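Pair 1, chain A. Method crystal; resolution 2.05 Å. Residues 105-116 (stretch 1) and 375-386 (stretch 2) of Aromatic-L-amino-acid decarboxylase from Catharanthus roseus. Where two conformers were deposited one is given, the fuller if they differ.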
# COMPACT_ATOMS: atom_id res chain seq x y z
N VAL A 105 -7.47 16.83 2.96
CA VAL A 105 -6.47 16.68 4.01
C VAL A 105 -6.90 17.47 5.24
O VAL A 105 -7.88 18.21 5.21
CB VAL A 105 -5.07 17.13 3.55
CG1 VAL A 105 -4.65 16.35 2.29
CG2 VAL A 105 -5.05 18.64 3.30
N SER A 106 -6.16 17.29 6.33
CA SER A 106 -6.39 17.99 7.59
C SER A 106 -5.15 17.86 8.46
O SER A 106 -4.47 16.83 8.44
CB SER A 106 -7.60 17.43 8.34
OG SER A 106 -7.30 16.14 8.86
N SER A 107 -4.92 18.86 9.30
CA SER A 107 -3.74 18.80 10.15
C SER A 107 -3.81 17.64 11.14
O SER A 107 -2.77 17.04 11.46
CB SER A 107 -3.54 20.13 10.89
OG SER A 107 -4.67 20.44 11.67
N ALA A 108 -5.00 17.30 11.63
CA ALA A 108 -5.09 16.14 12.52
C ALA A 108 -4.56 14.89 11.83
O ALA A 108 -3.80 14.11 12.42
CB ALA A 108 -6.53 15.91 12.98
N ALA A 109 -4.92 14.72 10.55
CA ALA A 109 -4.44 13.55 9.81
C ALA A 109 -2.94 13.63 9.58
O ALA A 109 -2.25 12.61 9.59
CB ALA A 109 -5.19 13.43 8.49
N PHE A 110 -2.42 14.83 9.33
CA PHE A 110 -0.98 14.96 9.14
C PHE A 110 -0.22 14.59 10.40
O PHE A 110 0.85 13.96 10.33
CB PHE A 110 -0.62 16.37 8.70
CG PHE A 110 0.77 16.48 8.18
CD1 PHE A 110 1.08 16.01 6.91
CD2 PHE A 110 1.77 17.04 8.96
CE1 PHE A 110 2.37 16.11 6.42
CE2 PHE A 110 3.07 17.14 8.47
CZ PHE A 110 3.37 16.69 7.20
N LEU A 111 -0.74 14.98 11.56
CA LEU A 111 -0.15 14.54 12.81
C LEU A 111 -0.18 13.02 12.90
O LEU A 111 0.79 12.39 13.32
CB LEU A 111 -0.88 15.16 13.99
CG LEU A 111 -0.85 16.69 14.04
CD1 LEU A 111 -1.49 17.19 15.31
CD2 LEU A 111 0.57 17.20 13.92
N GLY A 112 -1.30 12.42 12.49
CA GLY A 112 -1.38 10.97 12.50
C GLY A 112 -0.36 10.32 11.58
O GLY A 112 0.23 9.30 11.92
N GLU A 113 -0.16 10.91 10.40
CA GLU A 113 0.84 10.41 9.48
C GLU A 113 2.24 10.51 10.08
O GLU A 113 3.00 9.53 10.07
CB GLU A 113 0.76 11.18 8.16
CG GLU A 113 -0.31 10.64 7.23
CD GLU A 113 0.14 9.37 6.49
OE1 GLU A 113 1.35 9.05 6.52
OE2 GLU A 113 -0.72 8.69 5.87
N MET A 114 2.59 11.68 10.61
CA MET A 114 3.90 11.87 11.22
C MET A 114 4.15 10.83 12.30
O MET A 114 5.19 10.16 12.31
CB MET A 114 4.02 13.26 11.81
CG MET A 114 4.08 14.38 10.79
SD MET A 114 4.21 15.97 11.63
CE MET A 114 5.83 15.85 12.37
N LEU A 115 3.21 10.71 13.23
CA LEU A 115 3.40 9.80 14.36
C LEU A 115 3.41 8.35 13.91
O LEU A 115 4.26 7.57 14.34
CB LEU A 115 2.31 10.05 15.40
CG LEU A 115 2.28 9.32 16.73
CD1 LEU A 115 3.60 9.45 17.47
CD2 LEU A 115 1.12 9.84 17.57
N SER A 116 2.47 7.98 13.03
CA SER A 116 2.40 6.61 12.54
C SER A 116 3.70 6.22 11.87
O SER A 116 4.19 5.09 12.03
CB SER A 116 1.24 6.49 11.55
OG SER A 116 1.28 5.25 10.88
N SER A 375 -4.43 3.13 11.35
CA SER A 375 -5.66 3.62 11.97
C SER A 375 -5.45 4.88 12.79
O SER A 375 -6.42 5.59 13.09
CB SER A 375 -6.25 2.53 12.86
OG SER A 375 -5.36 2.22 13.93
N LEU A 376 -4.19 5.18 13.15
CA LEU A 376 -3.92 6.30 14.05
C LEU A 376 -4.47 7.60 13.48
O LEU A 376 -5.14 8.37 14.18
CB LEU A 376 -2.41 6.42 14.27
CG LEU A 376 -1.95 7.49 15.26
CD1 LEU A 376 -2.37 7.15 16.72
CD2 LEU A 376 -0.44 7.72 15.14
N LYS A 377 -4.16 7.89 12.22
CA LYS A 377 -4.58 9.16 11.67
C LYS A 377 -6.09 9.24 11.55
O LYS A 377 -6.67 10.32 11.76
CB LYS A 377 -3.89 9.39 10.32
CG LYS A 377 -4.32 8.44 9.21
CD LYS A 377 -3.68 8.87 7.89
CE LYS A 377 -3.95 7.89 6.76
NZ LYS A 377 -3.32 8.35 5.45
N LEU A 378 -6.77 8.13 11.26
CA LEU A 378 -8.24 8.16 11.23
C LEU A 378 -8.80 8.46 12.62
O LEU A 378 -9.71 9.29 12.76
CB LEU A 378 -8.80 6.83 10.74
CG LEU A 378 -9.01 6.59 9.25
CD1 LEU A 378 -9.91 5.37 9.09
CD2 LEU A 378 -9.60 7.82 8.56
N TRP A 379 -8.30 7.76 13.64
CA TRP A 379 -8.68 8.05 15.02
C TRP A 379 -8.50 9.53 15.33
O TRP A 379 -9.39 10.16 15.91
CB TRP A 379 -7.84 7.20 15.96
CG TRP A 379 -8.23 7.24 17.40
CD1 TRP A 379 -9.47 7.03 17.93
CD2 TRP A 379 -7.35 7.46 18.52
NE1 TRP A 379 -9.42 7.12 19.31
CE2 TRP A 379 -8.13 7.38 19.69
CE3 TRP A 379 -5.98 7.72 18.64
CZ2 TRP A 379 -7.58 7.54 20.96
CZ3 TRP A 379 -5.43 7.88 19.90
CH2 TRP A 379 -6.23 7.80 21.04
N LEU A 380 -7.35 10.09 14.96
CA LEU A 380 -7.12 11.50 15.25
C LEU A 380 -8.10 12.38 14.49
O LEU A 380 -8.55 13.38 15.02
CB LEU A 380 -5.69 11.92 14.93
CG LEU A 380 -4.68 11.88 16.09
CD1 LEU A 380 -4.67 10.47 16.69
CD2 LEU A 380 -3.29 12.26 15.63
N ILE A 381 -8.48 12.00 13.27
CA ILE A 381 -9.45 12.80 12.52
C ILE A 381 -10.79 12.83 13.26
O ILE A 381 -11.35 13.90 13.56
CB ILE A 381 -9.62 12.23 11.11
CG1 ILE A 381 -8.32 12.33 10.31
CG2 ILE A 381 -10.78 12.91 10.38
CD1 ILE A 381 -8.40 11.65 8.94
N LEU A 382 -11.32 11.64 13.55
CA LEU A 382 -12.59 11.54 14.25
C LEU A 382 -12.55 12.29 15.57
O LEU A 382 -13.43 13.13 15.84
CB LEU A 382 -12.93 10.06 14.45
CG LEU A 382 -13.05 9.48 13.04
CD1 LEU A 382 -13.08 7.97 13.10
CD2 LEU A 382 -14.31 10.02 12.38
N ARG A 383 -11.54 12.04 16.39
CA ARG A 383 -11.49 12.68 17.70
C ARG A 383 -11.29 14.19 17.60
O ARG A 383 -11.81 14.93 18.44
CB ARG A 383 -10.38 12.07 18.56
CG ARG A 383 -10.71 10.69 19.07
CD ARG A 383 -9.81 10.30 20.23
NE ARG A 383 -10.04 11.14 21.40
CZ ARG A 383 -9.32 11.09 22.52
NH1 ARG A 383 -8.29 10.24 22.64
NH2 ARG A 383 -9.63 11.87 23.52
N SER A 384 -10.55 14.66 16.60
CA SER A 384 -10.18 16.07 16.57
C SER A 384 -11.28 16.95 15.98
O SER A 384 -11.35 18.14 16.30
CB SER A 384 -8.89 16.24 15.78
OG SER A 384 -7.91 15.28 16.18
N TYR A 385 -12.14 16.39 15.13
CA TYR A 385 -13.19 17.17 14.50
C TYR A 385 -14.60 16.82 14.95
O TYR A 385 -15.43 17.73 15.08
CB TYR A 385 -13.07 17.07 12.97
CG TYR A 385 -11.71 17.56 12.53
CD1 TYR A 385 -11.20 18.75 13.03
CD2 TYR A 385 -10.92 16.83 11.65
CE1 TYR A 385 -9.95 19.22 12.65
CE2 TYR A 385 -9.67 17.29 11.26
CZ TYR A 385 -9.19 18.48 11.76
OH TYR A 385 -7.93 18.94 11.39
N GLY A 386 -14.90 15.56 15.25
CA GLY A 386 -16.25 15.24 15.62
C GLY A 386 -17.14 14.98 14.42
O GLY A 386 -16.94 15.55 13.33

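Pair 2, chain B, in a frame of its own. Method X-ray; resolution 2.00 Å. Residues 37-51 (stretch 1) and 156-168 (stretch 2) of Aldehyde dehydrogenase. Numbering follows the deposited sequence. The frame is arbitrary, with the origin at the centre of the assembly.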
# COMPACT_ATOMS: atom_id res chain seq x y z
N ASP B 37 0.88 24.86 0.64
CA ASP B 37 -0.49 25.13 1.09
C ASP B 37 -1.13 26.31 0.38
O ASP B 37 -2.34 26.32 0.17
CB ASP B 37 -0.56 25.32 2.61
CG ASP B 37 -0.31 24.03 3.38
OD1 ASP B 37 -0.38 22.95 2.77
OD2 ASP B 37 -0.03 24.11 4.60
N THR B 38 -0.29 27.28 0.01
CA THR B 38 -0.67 28.39 -0.85
C THR B 38 -1.20 27.93 -2.22
O THR B 38 -2.21 28.43 -2.69
CB THR B 38 0.51 29.39 -1.02
OG1 THR B 38 0.75 30.05 0.23
CG2 THR B 38 0.23 30.45 -2.08
N ILE B 39 -0.51 26.98 -2.83
CA ILE B 39 -0.93 26.39 -4.10
C ILE B 39 -2.22 25.58 -3.95
O ILE B 39 -3.13 25.72 -4.76
CB ILE B 39 0.19 25.51 -4.69
CG1 ILE B 39 1.38 26.38 -5.09
CG2 ILE B 39 -0.31 24.69 -5.89
CD1 ILE B 39 2.73 25.65 -4.98
N VAL B 40 -2.28 24.74 -2.91
CA VAL B 40 -3.45 23.93 -2.55
C VAL B 40 -4.73 24.80 -2.43
O VAL B 40 -5.77 24.47 -3.00
CB VAL B 40 -3.19 23.15 -1.23
CG1 VAL B 40 -4.48 22.63 -0.58
CG2 VAL B 40 -2.22 21.99 -1.48
N LYS B 41 -4.61 25.91 -1.70
CA LYS B 41 -5.70 26.88 -1.52
C LYS B 41 -6.14 27.50 -2.85
O LYS B 41 -7.34 27.70 -3.08
CB LYS B 41 -5.29 27.93 -0.48
CG LYS B 41 -6.02 29.30 -0.52
CD LYS B 41 -7.30 29.33 0.28
CE LYS B 41 -7.48 30.67 0.98
NZ LYS B 41 -7.71 31.81 0.03
N ALA B 42 -5.18 27.79 -3.72
CA ALA B 42 -5.47 28.34 -5.06
C ALA B 42 -6.22 27.35 -5.95
O ALA B 42 -7.07 27.74 -6.75
CB ALA B 42 -4.21 28.77 -5.73
N ILE B 43 -5.89 26.06 -5.80
CA ILE B 43 -6.56 24.98 -6.53
C ILE B 43 -8.01 24.85 -6.04
O ILE B 43 -8.95 24.74 -6.85
CB ILE B 43 -5.78 23.62 -6.39
CG1 ILE B 43 -4.44 23.71 -7.10
CG2 ILE B 43 -6.59 22.45 -6.94
CD1 ILE B 43 -3.39 22.63 -6.70
N ALA B 44 -8.16 24.88 -4.72
CA ALA B 44 -9.46 24.77 -4.08
C ALA B 44 -10.36 25.93 -4.48
O ALA B 44 -11.54 25.73 -4.80
CB ALA B 44 -9.31 24.70 -2.58
N ASP B 45 -9.82 27.13 -4.49
CA ASP B 45 -10.56 28.30 -4.88
C ASP B 45 -10.98 28.24 -6.32
O ASP B 45 -12.12 28.45 -6.60
CB ASP B 45 -9.81 29.57 -4.58
CG ASP B 45 -9.76 29.88 -3.14
OD1 ASP B 45 -10.49 29.30 -2.38
OD2 ASP B 45 -8.96 30.70 -2.77
N ALA B 46 -10.07 27.92 -7.22
CA ALA B 46 -10.39 27.78 -8.64
C ALA B 46 -11.42 26.69 -8.94
O ALA B 46 -12.30 26.89 -9.78
CB ALA B 46 -9.13 27.54 -9.45
N GLY B 47 -11.31 25.55 -8.24
CA GLY B 47 -12.27 24.46 -8.35
C GLY B 47 -13.67 24.88 -7.92
O GLY B 47 -14.64 24.66 -8.65
N TYR B 48 -13.75 25.48 -6.73
CA TYR B 48 -15.00 26.02 -6.19
C TYR B 48 -15.63 27.06 -7.10
O TYR B 48 -16.82 27.00 -7.34
CB TYR B 48 -14.78 26.59 -4.77
CG TYR B 48 -16.05 27.10 -4.10
CD1 TYR B 48 -17.06 26.21 -3.70
CD2 TYR B 48 -16.23 28.46 -3.86
CE1 TYR B 48 -18.21 26.68 -3.07
CE2 TYR B 48 -17.38 28.94 -3.24
CZ TYR B 48 -18.37 28.05 -2.85
OH TYR B 48 -19.50 28.53 -2.24
N GLY B 49 -14.83 27.97 -7.64
CA GLY B 49 -15.34 29.06 -8.48
C GLY B 49 -15.91 28.56 -9.79
O GLY B 49 -16.88 29.11 -10.29
N ALA B 50 -15.32 27.49 -10.32
CA ALA B 50 -15.78 26.86 -11.56
C ALA B 50 -16.84 25.75 -11.34
O ALA B 50 -17.14 24.99 -12.27
CB ALA B 50 -14.58 26.30 -12.33
N ARG B 51 -17.40 25.67 -10.14
CA ARG B 51 -18.37 24.60 -9.80
C ARG B 51 -19.54 24.39 -10.79
O ARG B 51 -19.83 23.26 -11.16
CB ARG B 51 -18.90 24.75 -8.36
CG ARG B 51 -19.78 25.97 -8.08
CD ARG B 51 -19.93 26.15 -6.58
NE ARG B 51 -20.61 27.39 -6.18
CZ ARG B 51 -20.02 28.57 -6.04
NH1 ARG B 51 -18.72 28.72 -6.30
NH2 ARG B 51 -20.74 29.63 -5.67
N ARG B 156 -7.16 22.37 -16.93
CA ARG B 156 -6.73 23.70 -17.39
C ARG B 156 -6.95 24.79 -16.32
O ARG B 156 -6.05 25.59 -16.05
CB ARG B 156 -7.46 24.08 -18.68
CG ARG B 156 -6.81 25.27 -19.43
CD ARG B 156 -7.75 25.88 -20.45
NE ARG B 156 -8.94 26.47 -19.84
CZ ARG B 156 -9.03 27.72 -19.38
NH1 ARG B 156 -7.99 28.54 -19.46
NH2 ARG B 156 -10.17 28.15 -18.85
N ILE B 157 -8.14 24.78 -15.72
CA ILE B 157 -8.55 25.80 -14.73
C ILE B 157 -7.74 25.74 -13.43
O ILE B 157 -7.21 26.76 -12.98
CB ILE B 157 -10.08 25.74 -14.43
CG1 ILE B 157 -10.87 26.37 -15.59
CG2 ILE B 157 -10.43 26.47 -13.12
CD1 ILE B 157 -12.38 26.16 -15.49
N ILE B 158 -7.62 24.56 -12.82
CA ILE B 158 -6.95 24.47 -11.51
C ILE B 158 -5.42 24.59 -11.63
O ILE B 158 -4.75 24.99 -10.68
CB ILE B 158 -7.41 23.22 -10.69
CG1 ILE B 158 -6.92 21.93 -11.32
CG2 ILE B 158 -8.97 23.24 -10.51
CD1 ILE B 158 -7.45 20.67 -10.65
N SER B 159 -4.91 24.26 -12.82
CA SER B 159 -3.50 24.29 -13.18
C SER B 159 -3.01 25.73 -13.25
O SER B 159 -1.97 26.07 -12.70
CB SER B 159 -3.30 23.63 -14.55
OG SER B 159 -2.05 22.98 -14.65
N GLU B 160 -3.77 26.58 -13.94
CA GLU B 160 -3.46 27.98 -14.07
C GLU B 160 -3.46 28.71 -12.72
O GLU B 160 -2.60 29.56 -12.49
CB GLU B 160 -4.40 28.66 -15.07
CG GLU B 160 -4.09 28.32 -16.52
CD GLU B 160 -5.17 28.80 -17.49
OE1 GLU B 160 -5.17 28.32 -18.65
OE2 GLU B 160 -6.01 29.65 -17.11
N ALA B 161 -4.40 28.37 -11.84
CA ALA B 161 -4.48 29.02 -10.52
C ALA B 161 -3.34 28.54 -9.63
O ALA B 161 -2.76 29.32 -8.88
CB ALA B 161 -5.79 28.74 -9.86
N ALA B 162 -3.03 27.24 -9.72
CA ALA B 162 -1.86 26.67 -9.06
C ALA B 162 -0.58 27.38 -9.50
O ALA B 162 0.19 27.83 -8.66
CB ALA B 162 -1.76 25.18 -9.34
N GLU B 163 -0.38 27.50 -10.81
CA GLU B 163 0.81 28.14 -11.37
C GLU B 163 0.95 29.61 -10.99
O GLU B 163 2.06 30.09 -10.75
CB GLU B 163 0.88 27.95 -12.88
CG GLU B 163 1.24 26.52 -13.28
CD GLU B 163 0.82 26.17 -14.69
OE1 GLU B 163 0.69 27.08 -15.53
OE2 GLU B 163 0.61 24.97 -14.98
N LYS B 164 -0.19 30.31 -10.92
CA LYS B 164 -0.26 31.70 -10.46
C LYS B 164 0.12 31.81 -8.97
O LYS B 164 0.68 32.82 -8.53
CB LYS B 164 -1.67 32.27 -10.73
CG LYS B 164 -1.84 33.74 -10.44
CD LYS B 164 -3.11 34.32 -11.05
CE LYS B 164 -3.14 35.83 -10.87
NZ LYS B 164 -4.21 36.50 -11.68
N ALA B 165 -0.20 30.77 -8.21
CA ALA B 165 0.16 30.66 -6.80
C ALA B 165 1.61 30.19 -6.54
O ALA B 165 2.05 30.11 -5.39
CB ALA B 165 -0.81 29.71 -6.10
N GLY B 166 2.35 29.85 -7.61
CA GLY B 166 3.75 29.45 -7.48
C GLY B 166 4.13 28.07 -7.99
O GLY B 166 5.32 27.75 -8.09
N CYS B 167 3.14 27.24 -8.28
CA CYS B 167 3.36 25.87 -8.74
C CYS B 167 4.10 25.80 -10.08
O CYS B 167 3.80 26.56 -11.01
CB CYS B 167 2.02 25.14 -8.84
SG CYS B 167 2.12 23.38 -9.15
N PRO B 168 5.09 24.88 -10.19
CA PRO B 168 5.79 24.65 -11.45
C PRO B 168 4.84 24.15 -12.54
O PRO B 168 3.94 23.36 -12.25
CB PRO B 168 6.76 23.52 -11.10
CG PRO B 168 6.87 23.54 -9.64
CD PRO B 168 5.59 24.02 -9.11

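Both pairs set two helices side by side, running in nearly opposite directions. The angle between their N-to-C directions is 152° in pair 1 and 145° in pair 2, the axes approach to 7.6 and 7.9 Å, and 14 central residues superpose with an RMSD of 0.7 Å. Axes this close leave little room between the backbones; small residues occupy several of the central positions, A108(A) and G112(A) in pair 1 and A42(B) and A46(B) in pair 2, with larger side chains beside them.

The clearest match is A108(A) with A42(B), whose side-chain centres fall 0.6 Å apart. In pair 1 the methyl of A108(A) is a knob among L380(A), I381(A), S384(A) and Y385(A). In pair 2 A42(B) CB lies 3.5 Å from A165(B) CB, at the position of S384(A), and 3.5 Å from A161(B) O.

One turn on, G112(A) matches A46(B), and here the local spacing differs. The CA atoms of G112(A) and K377(A) are only 3.8 Å apart; an ideal CB on the glycine would lie 2.3 Å from K377(A) CA, a clash. In pair 2 A46(B) CB is 4.3 Å from I158(B) CA, so a methyl fits, and it also packs 3.6 Å from A161(B) CB. Where pair 2 has that alanine, pair 1 has the larger L380(A), whose CD2 reaches to 3.7 Å from G112(A) N, over backbone that carries no side chain.

A109(A) and I43(B) show bulk exchanged across the interface. A109(A) is small and meets the long I381(A), CB to CD1 at 3.7 Å; I43(B) is long and meets the small A162(B), CG1 to CB at 3.8 Å. Each match sets one branched side chain against one methyl, with the roles of the helices reversed.

The next positions differ in chemistry. The extended side chain of K377(A) runs alongside the first helix, and its NZ forms a salt bridge with E113(A) OE2 at 2.7 Å, pairing the charge of a buried lysine. The matching I158(B) and G47(B) are apolar and without a side chain respectively: I158(B) CG2 lies 4.0 Å from G47(B) N. Pair 2 has no hydrogen bonds across its stretches.

At the other end, Y385(A) matches G166(B). The tyrosine spans the gap to the start of the first helix, where A108(A) N donates a weak hydrogen bond to its OH at 3.4 Å. G166(B) is instead the first residue to leave helical phi/psi, in a Schellman motif; at its positive phi a CB would be jammed against the carbonyl O of the residue before, so glycine suits the place, and the chain turns so that C167(B) CB packs 3.8 Å from I39(B) CG2.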